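Local atomic coordinates of 5-cytosine DNA methyltransferase (Entamoeba histolytica, PDB entry 3QV2), a protein that probably transfers a methyl group to carbon 5 of cytosine in tRNA or DNA, as in other Dnmt2-type enzymes, and binds S-adenosyl-L-homocysteine. Residues N63-S68 against R104-L109; I164-S169 against S310-A315; S238-V243 against Q300-L305. All coordinates share one frame; numbering follows the deposited sequence.

Interaction 1. Residues N63-S68 against R104-L109; sequences NLDSIS and RAKSVL. With SAH (S-adenosyl-L-homocysteine), chain B.
Asp65 and Ser107 meet at the adenine end of the S-adenosyl-L-homocysteine pocket, in the Rossmann-like fold of a class I methyltransferase. No clear direct hydrogen bond joins the two segments; a water does the work. It donates to Asp65 OD1 over 2.7 Å and accepts from Ser107 OG. The serine hydroxyl can donate to the water, and its single-atom arm stays small where Asp65 CA and Ser107 CA come within 4.1 Å. Beside this bridge the chains press together, with Leu64 CB 3.7 Å from Ser107 CB.

The same loop reads the adenine. The amino group SAH N6 donates to Asn63 OD1 at 2.9 Å, while Leu64 N gives a nearly straight bond to SAH N1 (167°), so the loop supplies one acceptor and one donor to match the base. Leu64 also lays its methyls near the ring, CD1 lying 3.8 Å from SAH C2, and its apolar surface rests on Phe17 and Phe41 behind.

Asp65, with CG anti to its carbonyl carbon (chi1 -69°), swings its carboxylate toward the beginning of helix 106-115, whose dipole would probably stabilise the negative charge. Lys106 crosses this side chain at about a right angle, its NZ remaining 5.1 Å from Asp65 OD2, near enough for a long-range attraction but not a salt bridge. An Asx turn ties Asn63 to Asp65 within the loop: Asn63 OD1, already gripped by the adenine, also accepts from Asp65 N at 3.0 Å, in the carbonyl plane and on a lone pair.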
loop_
_atom_site.group_PDB
_atom_site.type_symbol
_atom_site.label_atom_id
_atom_site.label_comp_id
_atom_site.label_asym_id
_atom_site.label_seq_id
_atom_site.Cartn_x
_atom_site.Cartn_y
_atom_site.Cartn_z
ATOM N N ASN A 63 -16.672 -12.872 1.787
ATOM C CA ASN A 63 -15.383 -13.324 2.302
ATOM C C ASN A 63 -14.569 -14.066 1.245
ATOM O O ASN A 63 -15.057 -15.008 0.622
ATOM C CB ASN A 63 -15.571 -14.207 3.538
ATOM C CG ASN A 63 -14.328 -14.270 4.403
ATOM O OD1 ASN A 63 -13.331 -14.890 4.034
ATOM N ND2 ASN A 63 -14.384 -13.631 5.566
ATOM N N LEU A 64 -13.326 -13.635 1.053
ATOM C CA LEU A 64 -12.469 -14.183 0.008
ATOM C C LEU A 64 -11.944 -15.576 0.340
ATOM O O LEU A 64 -11.299 -16.217 -0.491
ATOM C CB LEU A 64 -11.305 -13.233 -0.287
ATOM C CG LEU A 64 -11.567 -12.104 -1.288
ATOM C CD1 LEU A 64 -12.954 -11.518 -1.106
ATOM C CD2 LEU A 64 -10.508 -11.017 -1.178
ATOM N N ASP A 65 -12.223 -16.043 1.552
ATOM C CA ASP A 65 -11.817 -17.385 1.957
ATOM C C ASP A 65 -12.610 -18.457 1.219
ATOM O O ASP A 65 -12.106 -19.552 0.974
ATOM C CB ASP A 65 -11.994 -17.578 3.466
ATOM C CG ASP A 65 -11.012 -16.760 4.280
ATOM O OD1 ASP A 65 -10.011 -16.283 3.708
ATOM O OD2 ASP A 65 -11.239 -16.606 5.498
ATOM N N SER A 66 -13.852 -18.137 0.863
ATOM C CA SER A 66 -14.764 -19.143 0.330
ATOM C C SER A 66 -15.543 -18.694 -0.904
ATOM O O SER A 66 -16.419 -19.416 -1.377
ATOM C CB SER A 66 -15.752 -19.577 1.417
ATOM O OG SER A 66 -16.562 -18.486 1.828
ATOM N N ILE A 67 -15.233 -17.510 -1.424
ATOM C CA ILE A 67 -15.955 -16.994 -2.586
ATOM C C ILE A 67 -15.899 -17.980 -3.756
ATOM O O ILE A 67 -14.842 -18.530 -4.070
ATOM C CB ILE A 67 -15.440 -15.608 -3.027
ATOM C CG1 ILE A 67 -16.347 -15.026 -4.116
ATOM C CG2 ILE A 67 -14.001 -15.699 -3.505
ATOM C CD1 ILE A 67 -16.034 -13.591 -4.479
ATOM N N SER A 68 -17.044 -18.206 -4.392
ATOM C CA SER A 68 -17.148 -19.206 -5.449
ATOM C C SER A 68 -16.561 -18.715 -6.766
ATOM O O SER A 68 -16.462 -17.512 -7.003
ATOM C CB SER A 68 -18.607 -19.619 -5.655
ATOM O OG SER A 68 -19.360 -18.563 -6.231
ATOM N N ARG A 104 -4.965 -16.150 7.911
ATOM C CA ARG A 104 -5.011 -14.875 7.200
ATOM C C ARG A 104 -4.489 -15.000 5.771
ATOM O O ARG A 104 -4.608 -14.069 4.975
ATOM C CB ARG A 104 -4.225 -13.799 7.950
ATOM C CG ARG A 104 -4.681 -13.579 9.382
ATOM C CD ARG A 104 -3.594 -13.982 10.360
ATOM N NE ARG A 104 -3.109 -12.849 11.138
ATOM C CZ ARG A 104 -1.957 -12.832 11.800
ATOM N NH1 ARG A 104 -1.153 -13.887 11.774
ATOM N NH2 ARG A 104 -1.603 -11.753 12.484
ATOM N N ALA A 105 -3.906 -16.150 5.453
ATOM C CA ALA A 105 -3.409 -16.409 4.108
ATOM C C ALA A 105 -4.407 -17.255 3.325
ATOM O O ALA A 105 -4.245 -17.476 2.126
ATOM C CB ALA A 105 -2.058 -17.101 4.167
ATOM N N LYS A 106 -5.440 -17.721 4.020
ATOM C CA LYS A 106 -6.436 -18.611 3.434
ATOM C C LYS A 106 -7.113 -18.007 2.205
ATOM O O LYS A 106 -7.403 -18.711 1.236
ATOM C CB LYS A 106 -7.485 -18.991 4.482
ATOM C CG LYS A 106 -8.432 -20.098 4.053
ATOM C CD LYS A 106 -9.293 -20.568 5.214
ATOM C CE LYS A 106 -10.181 -21.735 4.814
ATOM N NZ LYS A 106 -11.148 -21.359 3.747
ATOM N N SER A 107 -7.358 -16.702 2.244
ATOM C CA SER A 107 -8.043 -16.025 1.146
ATOM C C SER A 107 -7.212 -15.977 -0.136
ATOM O O SER A 107 -7.728 -16.229 -1.224
ATOM C CB SER A 107 -8.467 -14.614 1.566
ATOM O OG SER A 107 -7.384 -13.903 2.141
ATOM N N VAL A 108 -5.927 -15.657 -0.008
ATOM C CA VAL A 108 -5.062 -15.525 -1.176
ATOM C C VAL A 108 -4.710 -16.885 -1.777
ATOM O O VAL A 108 -4.533 -17.011 -2.988
ATOM C CB VAL A 108 -3.773 -14.739 -0.856
ATOM C CG1 VAL A 108 -2.853 -15.560 0.032
ATOM C CG2 VAL A 108 -3.064 -14.338 -2.143
ATOM N N LEU A 109 -4.615 -17.903 -0.928
ATOM C CA LEU A 109 -4.388 -19.262 -1.403
ATOM C C LEU A 109 -5.623 -19.766 -2.142
ATOM O O LEU A 109 -5.516 -20.451 -3.157
ATOM C CB LEU A 109 -4.055 -20.198 -0.240
ATOM C CG LEU A 109 -2.673 -20.038 0.397
ATOM C CD1 LEU A 109 -2.557 -20.885 1.658
ATOM C CD2 LEU A 109 -1.583 -20.395 -0.601
HETATM N N SAH B . -4.018 -2.141 -0.480
HETATM C CA SAH B . -5.179 -1.669 0.250
HETATM C CB SAH B . -5.258 -2.316 1.626
HETATM C CG SAH B . -4.657 -3.687 1.822
HETATM S SD SAH B . -4.693 -4.376 3.489
HETATM C C SAH B . -5.126 -0.166 0.351
HETATM O O SAH B . -5.686 0.418 1.322
HETATM O OXT SAH B . -4.521 0.515 -0.546
HETATM C "C5'" SAH B . -5.491 -5.967 3.449
HETATM C "C4'" SAH B . -6.974 -6.008 3.395
HETATM O "O4'" SAH B . -7.367 -7.304 3.108
HETATM C "C3'" SAH B . -7.524 -5.665 4.708
HETATM O "O3'" SAH B . -8.184 -4.447 4.635
HETATM C "C2'" SAH B . -8.449 -6.709 5.068
HETATM O "O2'" SAH B . -9.658 -6.157 5.456
HETATM C "C1'" SAH B . -8.613 -7.503 3.848
HETATM N N9 SAH B . -8.931 -8.870 4.144
HETATM C C8 SAH B . -8.359 -9.730 4.997
HETATM N N7 SAH B . -9.027 -10.891 4.902
HETATM C C5 SAH B . -10.018 -10.747 3.989
HETATM C C6 SAH B . -11.003 -11.608 3.498
HETATM N N6 SAH B . -11.103 -12.964 3.978
HETATM N N1 SAH B . -11.855 -11.137 2.570
HETATM C C2 SAH B . -11.782 -9.881 2.110
HETATM N N3 SAH B . -10.846 -9.040 2.565
HETATM C C4 SAH B . -9.962 -9.445 3.496
HETATM O O HOH W 1 -7.839 -15.039 4.748
#

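Interaction 2. Residues I164-S169 against S310-A315; sequences IGIPNS and SCFVIA
The N-terminal turn of helix 311-321, carrying Phe312 and Val313, packs against the loop between the antiparallel strands 153-159 and 172-178, which offers Ile164 and Ile166; this is a buried apolar joint in the Rossmann-like methyltransferase domain. Ile166 makes a CH-pi contact, bringing CD1 over the middle of the Phe312 ring, 3.7 Å from the centroid and 7° off the normal, and the two side chains cross at about a right angle. Isoleucine suits this place: CG1 lies behind CD1 on the same side, 3.8 Å from Phe312 CG, and the CG2 branch 4.1 Å from Phe312 CD2.

Ile164 reaches the helix one residue further along. With CG1 set between its backbone N and carbonyl carbon (chi1 57°), it extends CD1 onto the backbone, 3.8 Å from Val313 CA, and equally close to Val313 CG2. Gly165 between them adopts positive phi, where a side chain would crowd the carbonyl O of Ile164, and its turn lets both isoleucines start toward the helix. Ser310 is the N-cap, and its OG accepts a weak bond from Val313 N.

Farther along, Pro167 centres an inverse gamma turn, and Thr232 hydrogen-bonds to Asn168 and to the Pro167 backbone. On its other sides the same helical turn meets helix 22-29, through Cys311 on Ser25 and Phe312 on Arg29, and strand 172-178, where Val313 and Ile314 rest on Tyr174.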
loop_
_atom_site.group_PDB
_atom_site.type_symbol
_atom_site.label_atom_id
_atom_site.label_comp_id
_atom_site.label_asym_id
_atom_site.label_seq_id
_atom_site.Cartn_x
_atom_site.Cartn_y
_atom_site.Cartn_z
ATOM N N ILE A 164 12.446 6.304 -6.360
ATOM C CA ILE A 164 11.944 7.167 -7.426
ATOM C C ILE A 164 11.769 8.614 -6.967
ATOM O O ILE A 164 11.015 9.378 -7.567
ATOM C CB ILE A 164 10.616 6.648 -8.017
ATOM C CG1 ILE A 164 9.554 6.517 -6.924
ATOM C CG2 ILE A 164 10.829 5.319 -8.727
ATOM C CD1 ILE A 164 8.203 6.070 -7.436
ATOM N N GLY A 165 12.461 8.982 -5.894
ATOM C CA GLY A 165 12.513 10.366 -5.459
ATOM C C GLY A 165 11.408 10.808 -4.517
ATOM O O GLY A 165 11.203 12.005 -4.318
ATOM N N ILE A 166 10.695 9.849 -3.936
ATOM C CA ILE A 166 9.666 10.165 -2.952
ATOM C C ILE A 166 10.241 10.047 -1.544
ATOM O O ILE A 166 10.748 8.994 -1.163
ATOM C CB ILE A 166 8.437 9.249 -3.097
ATOM C CG1 ILE A 166 7.846 9.371 -4.504
ATOM C CG2 ILE A 166 7.388 9.592 -2.051
ATOM C CD1 ILE A 166 7.389 10.771 -4.854
ATOM N N PRO A 167 10.166 11.140 -0.768
ATOM C CA PRO A 167 10.754 11.212 0.576
ATOM C C PRO A 167 10.022 10.342 1.597
ATOM O O PRO A 167 9.475 10.860 2.571
ATOM C CB PRO A 167 10.609 12.694 0.936
ATOM C CG PRO A 167 9.432 13.152 0.155
ATOM C CD PRO A 167 9.490 12.393 -1.142
ATOM N N ASN A 168 10.021 9.033 1.372
ATOM C CA ASN A 168 9.404 8.097 2.305
ATOM C C ASN A 168 9.896 6.673 2.095
ATOM O O ASN A 168 9.840 6.143 0.986
ATOM C CB ASN A 168 7.879 8.145 2.196
ATOM C CG ASN A 168 7.199 7.152 3.121
ATOM O OD1 ASN A 168 6.759 6.085 2.691
ATOM N ND2 ASN A 168 7.117 7.497 4.401
ATOM N N SER A 169 10.380 6.058 3.168
ATOM C CA SER A 169 10.866 4.689 3.100
ATOM C C SER A 169 9.745 3.690 3.345
ATOM O O SER A 169 9.230 3.580 4.456
ATOM C CB SER A 169 11.994 4.470 4.107
ATOM O OG SER A 169 13.125 5.258 3.783
ATOM N N SER A 310 2.129 2.715 -1.589
ATOM C CA SER A 310 2.714 3.882 -2.237
ATOM C C SER A 310 2.226 3.965 -3.678
ATOM O O SER A 310 2.796 3.337 -4.571
ATOM C CB SER A 310 4.241 3.807 -2.211
ATOM O OG SER A 310 4.813 4.830 -3.009
ATOM N N CYS A 311 1.166 4.735 -3.898
ATOM C CA CYS A 311 0.590 4.879 -5.228
ATOM C C CYS A 311 1.635 5.335 -6.237
ATOM O O CYS A 311 1.577 4.967 -7.409
ATOM C CB CYS A 311 -0.586 5.857 -5.203
ATOM S SG CYS A 311 -1.927 5.364 -4.100
ATOM N N PHE A 312 2.589 6.136 -5.774
ATOM C CA PHE A 312 3.689 6.586 -6.621
ATOM C C PHE A 312 4.404 5.406 -7.268
ATOM O O PHE A 312 4.527 5.335 -8.489
ATOM C CB PHE A 312 4.693 7.416 -5.816
ATOM C CG PHE A 312 4.218 8.804 -5.491
ATOM C CD1 PHE A 312 4.081 9.754 -6.490
ATOM C CD2 PHE A 312 3.928 9.163 -4.186
ATOM C CE1 PHE A 312 3.649 11.033 -6.195
ATOM C CE2 PHE A 312 3.498 10.442 -3.886
ATOM C CZ PHE A 312 3.357 11.377 -4.891
ATOM N N VAL A 313 4.874 4.481 -6.436
ATOM C CA VAL A 313 5.632 3.327 -6.905
ATOM C C VAL A 313 4.788 2.400 -7.772
ATOM O O VAL A 313 5.197 2.013 -8.869
ATOM C CB VAL A 313 6.202 2.517 -5.724
ATOM C CG1 VAL A 313 6.897 1.264 -6.227
ATOM C CG2 VAL A 313 7.156 3.372 -4.904
ATOM N N ILE A 314 3.609 2.043 -7.274
ATOM C CA ILE A 314 2.737 1.107 -7.975
ATOM C C ILE A 314 2.320 1.635 -9.345
ATOM O O ILE A 314 2.151 0.864 -10.289
ATOM C CB ILE A 314 1.485 0.772 -7.143
ATOM C CG1 ILE A 314 1.887 0.124 -5.817
ATOM C CG2 ILE A 314 0.560 -0.146 -7.922
ATOM C CD1 ILE A 314 0.712 -0.288 -4.959
ATOM N N ALA A 315 2.159 2.949 -9.452
ATOM C CA ALA A 315 1.788 3.568 -10.720
ATOM C C ALA A 315 2.810 3.233 -11.799
ATOM O O ALA A 315 2.449 2.871 -12.918
ATOM C CB ALA A 315 1.654 5.072 -10.564
#

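Interaction 3. Residues S238-V243 against Q300-L305; sequences SYTKIV and QQYQCL
Thr240, in the loop 238-243, lays its methyl CG2 over one face of the Tyr302 ring on helix 298-306, and Tyr239 turns its edge toward that ring. The two tyrosines form a T-shaped (edge-to-face) pair: the ring planes stand at 80°, the centroids are 5.4 Å apart, and the edge of Tyr239 is directed at the Tyr302 face. The touching atom is Tyr239 CD2, which lies 3.7 Å from Tyr302 CE1. Turning its CG anti to the backbone N (chi1 -177°) swings the Tyr239 ring clear of that nitrogen and toward the helix.

The Thr240 methyl makes a CH-pi contact, with CG2 3.8 Å from the Tyr302 centroid and displaced toward the rim, closest to CE2. The hydroxyl passes beside the rim, with OG1 3.5 Å from Tyr302 CD2, so the two branches of the threonine take different places at the ring. Thr240 has positive phi, and the sharp turn here lets consecutive residues start toward the same helix; the turn is tied by Ser238 O, which accepts from both Lys241 N and Ile242 N.

The loop follows the Cys-Phe-Thr sequence characteristic of Dnmt2 proteins, which belongs to the smaller, probably target-recognising part of the enzyme, and Phe235 of that sequence packs edge-to-face on Tyr239. The helix leads into the conserved Asn-Ser-Val motif of C5-methyltransferases. Tyrosines suit such a junction because their rings pack in a buried setting while their hydroxyls serve polar partners. Both hydroxyls converge on the backbone of Phe274: Tyr302 OH bonds to Phe274 O, and Tyr239 OH to Phe274 N as well as to Ser248 O.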
loop_
_atom_site.group_PDB
_atom_site.type_symbol
_atom_site.label_atom_id
_atom_site.label_comp_id
_atom_site.label_asym_id
_atom_site.label_seq_id
_atom_site.Cartn_x
_atom_site.Cartn_y
_atom_site.Cartn_z
ATOM N N SER A 238 -0.220 1.390 13.508
ATOM C CA SER A 238 -0.320 1.903 14.873
ATOM C C SER A 238 0.362 3.254 15.078
ATOM O O SER A 238 0.729 3.603 16.199
ATOM C CB SER A 238 0.245 0.883 15.865
ATOM O OG SER A 238 -0.486 -0.331 15.820
ATOM N N TYR A 239 0.527 4.015 14.002
ATOM C CA TYR A 239 1.167 5.323 14.100
ATOM C C TYR A 239 0.395 6.211 15.072
ATOM O O TYR A 239 -0.834 6.217 15.070
ATOM C CB TYR A 239 1.269 5.977 12.721
ATOM C CG TYR A 239 1.982 7.313 12.709
ATOM C CD1 TYR A 239 3.318 7.415 13.079
ATOM C CD2 TYR A 239 1.325 8.468 12.307
ATOM C CE1 TYR A 239 3.972 8.635 13.062
ATOM C CE2 TYR A 239 1.971 9.690 12.288
ATOM C CZ TYR A 239 3.293 9.768 12.665
ATOM O OH TYR A 239 3.933 10.987 12.642
ATOM N N THR A 240 1.131 6.947 15.903
ATOM C CA THR A 240 0.570 7.796 16.961
ATOM C C THR A 240 0.040 6.997 18.151
ATOM O O THR A 240 -0.467 7.570 19.116
ATOM C CB THR A 240 -0.529 8.765 16.452
ATOM O OG1 THR A 240 -1.760 8.058 16.260
ATOM C CG2 THR A 240 -0.105 9.433 15.153
ATOM N N LYS A 241 0.160 5.676 18.079
ATOM C CA LYS A 241 -0.237 4.810 19.183
ATOM C C LYS A 241 1.005 4.161 19.785
ATOM O O LYS A 241 1.207 4.184 20.998
ATOM C CB LYS A 241 -1.219 3.738 18.703
ATOM C CG LYS A 241 -2.033 3.080 19.811
ATOM C CD LYS A 241 -3.018 4.064 20.429
ATOM C CE LYS A 241 -3.940 3.389 21.434
ATOM N NZ LYS A 241 -3.197 2.851 22.607
ATOM N N ILE A 242 1.833 3.580 18.923
ATOM C CA ILE A 242 3.113 3.017 19.336
ATOM C C ILE A 242 4.232 3.892 18.793
ATOM O O ILE A 242 4.213 4.283 17.627
ATOM C CB ILE A 242 3.298 1.572 18.833
ATOM C CG1 ILE A 242 2.452 0.601 19.661
ATOM C CG2 ILE A 242 4.761 1.164 18.904
ATOM C CD1 ILE A 242 0.962 0.742 19.447
ATOM N N VAL A 243 5.205 4.199 19.643
ATOM C CA VAL A 243 6.276 5.124 19.286
ATOM C C VAL A 243 7.217 4.578 18.211
ATOM O O VAL A 243 7.427 5.217 17.180
ATOM C CB VAL A 243 7.103 5.529 20.526
ATOM C CG1 VAL A 243 8.305 6.364 20.114
ATOM C CG2 VAL A 243 6.233 6.283 21.522
ATOM N N GLN A 300 -8.448 5.547 13.409
ATOM C CA GLN A 300 -9.030 4.712 12.362
ATOM C C GLN A 300 -8.439 5.030 10.989
ATOM O O GLN A 300 -8.200 4.130 10.184
ATOM C CB GLN A 300 -10.553 4.871 12.341
ATOM C CG GLN A 300 -11.253 4.306 13.570
ATOM C CD GLN A 300 -12.715 4.703 13.646
ATOM O OE1 GLN A 300 -13.093 5.797 13.232
ATOM N NE2 GLN A 300 -13.545 3.810 14.175
ATOM N N GLN A 301 -8.196 6.311 10.728
ATOM C CA GLN A 301 -7.613 6.738 9.462
ATOM C C GLN A 301 -6.141 6.345 9.382
ATOM O O GLN A 301 -5.667 5.874 8.347
ATOM C CB GLN A 301 -7.768 8.249 9.282
ATOM C CG GLN A 301 -9.204 8.737 9.386
ATOM C CD GLN A 301 -9.317 10.247 9.325
ATOM O OE1 GLN A 301 -8.587 10.908 8.586
ATOM N NE2 GLN A 301 -10.233 10.803 10.110
ATOM N N TYR A 302 -5.422 6.545 10.482
ATOM C CA TYR A 302 -4.021 6.149 10.577
ATOM C C TYR A 302 -3.856 4.663 10.282
ATOM O O TYR A 302 -2.955 4.262 9.548
ATOM C CB TYR A 302 -3.475 6.461 11.973
ATOM C CG TYR A 302 -3.095 7.908 12.189
ATOM C CD1 TYR A 302 -2.321 8.590 11.258
ATOM C CD2 TYR A 302 -3.511 8.594 13.322
ATOM C CE1 TYR A 302 -1.968 9.914 11.453
ATOM C CE2 TYR A 302 -3.165 9.917 13.525
ATOM C CZ TYR A 302 -2.394 10.571 12.590
ATOM O OH TYR A 302 -2.048 11.888 12.791
ATOM N N GLN A 303 -4.737 3.853 10.860
ATOM C CA GLN A 303 -4.681 2.405 10.691
ATOM C C GLN A 303 -4.834 1.999 9.228
ATOM O O GLN A 303 -4.065 1.182 8.718
ATOM C CB GLN A 303 -5.753 1.728 11.546
ATOM C CG GLN A 303 -5.567 1.941 13.041
ATOM C CD GLN A 303 -6.763 1.482 13.851
ATOM O OE1 GLN A 303 -7.686 0.863 13.321
ATOM N NE2 GLN A 303 -6.753 1.787 15.144
ATOM N N CYS A 304 -5.827 2.576 8.559
ATOM C CA CYS A 304 -6.063 2.294 7.148
ATOM C C CYS A 304 -4.883 2.753 6.297
ATOM O O CYS A 304 -4.390 2.007 5.453
ATOM C CB CYS A 304 -7.350 2.972 6.671
ATOM S SG CYS A 304 -8.861 2.310 7.411
ATOM N N LEU A 305 -4.432 3.980 6.531
ATOM C CA LEU A 305 -3.303 4.535 5.792
ATOM C C LEU A 305 -2.034 3.715 6.003
ATOM O O LEU A 305 -1.286 3.460 5.061
ATOM C CB LEU A 305 -3.069 5.994 6.188
ATOM C CG LEU A 305 -4.130 6.985 5.707
ATOM C CD1 LEU A 305 -4.059 8.290 6.487
ATOM C CD2 LEU A 305 -3.985 7.233 4.211
#

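Interaction 1 is the partly buried, polar member of the three, where loop atoms bind the cofactor and a water bridges the two segments. Interactions 2 and 3 are buried and make no hydrogen bonds across their segments; both depend on CH-pi contact with an aromatic ring, from isoleucine in one and threonine in the other, and only interaction 3 adds a ring pair. Those two use consecutive helices, 298-306 and 311-321, and each helix holds a different loop. Their nearest atoms are about 8 Å apart, whereas interaction 1 stays about 15 Å from interaction 2 and 12 Å from interaction 3, so none touches another.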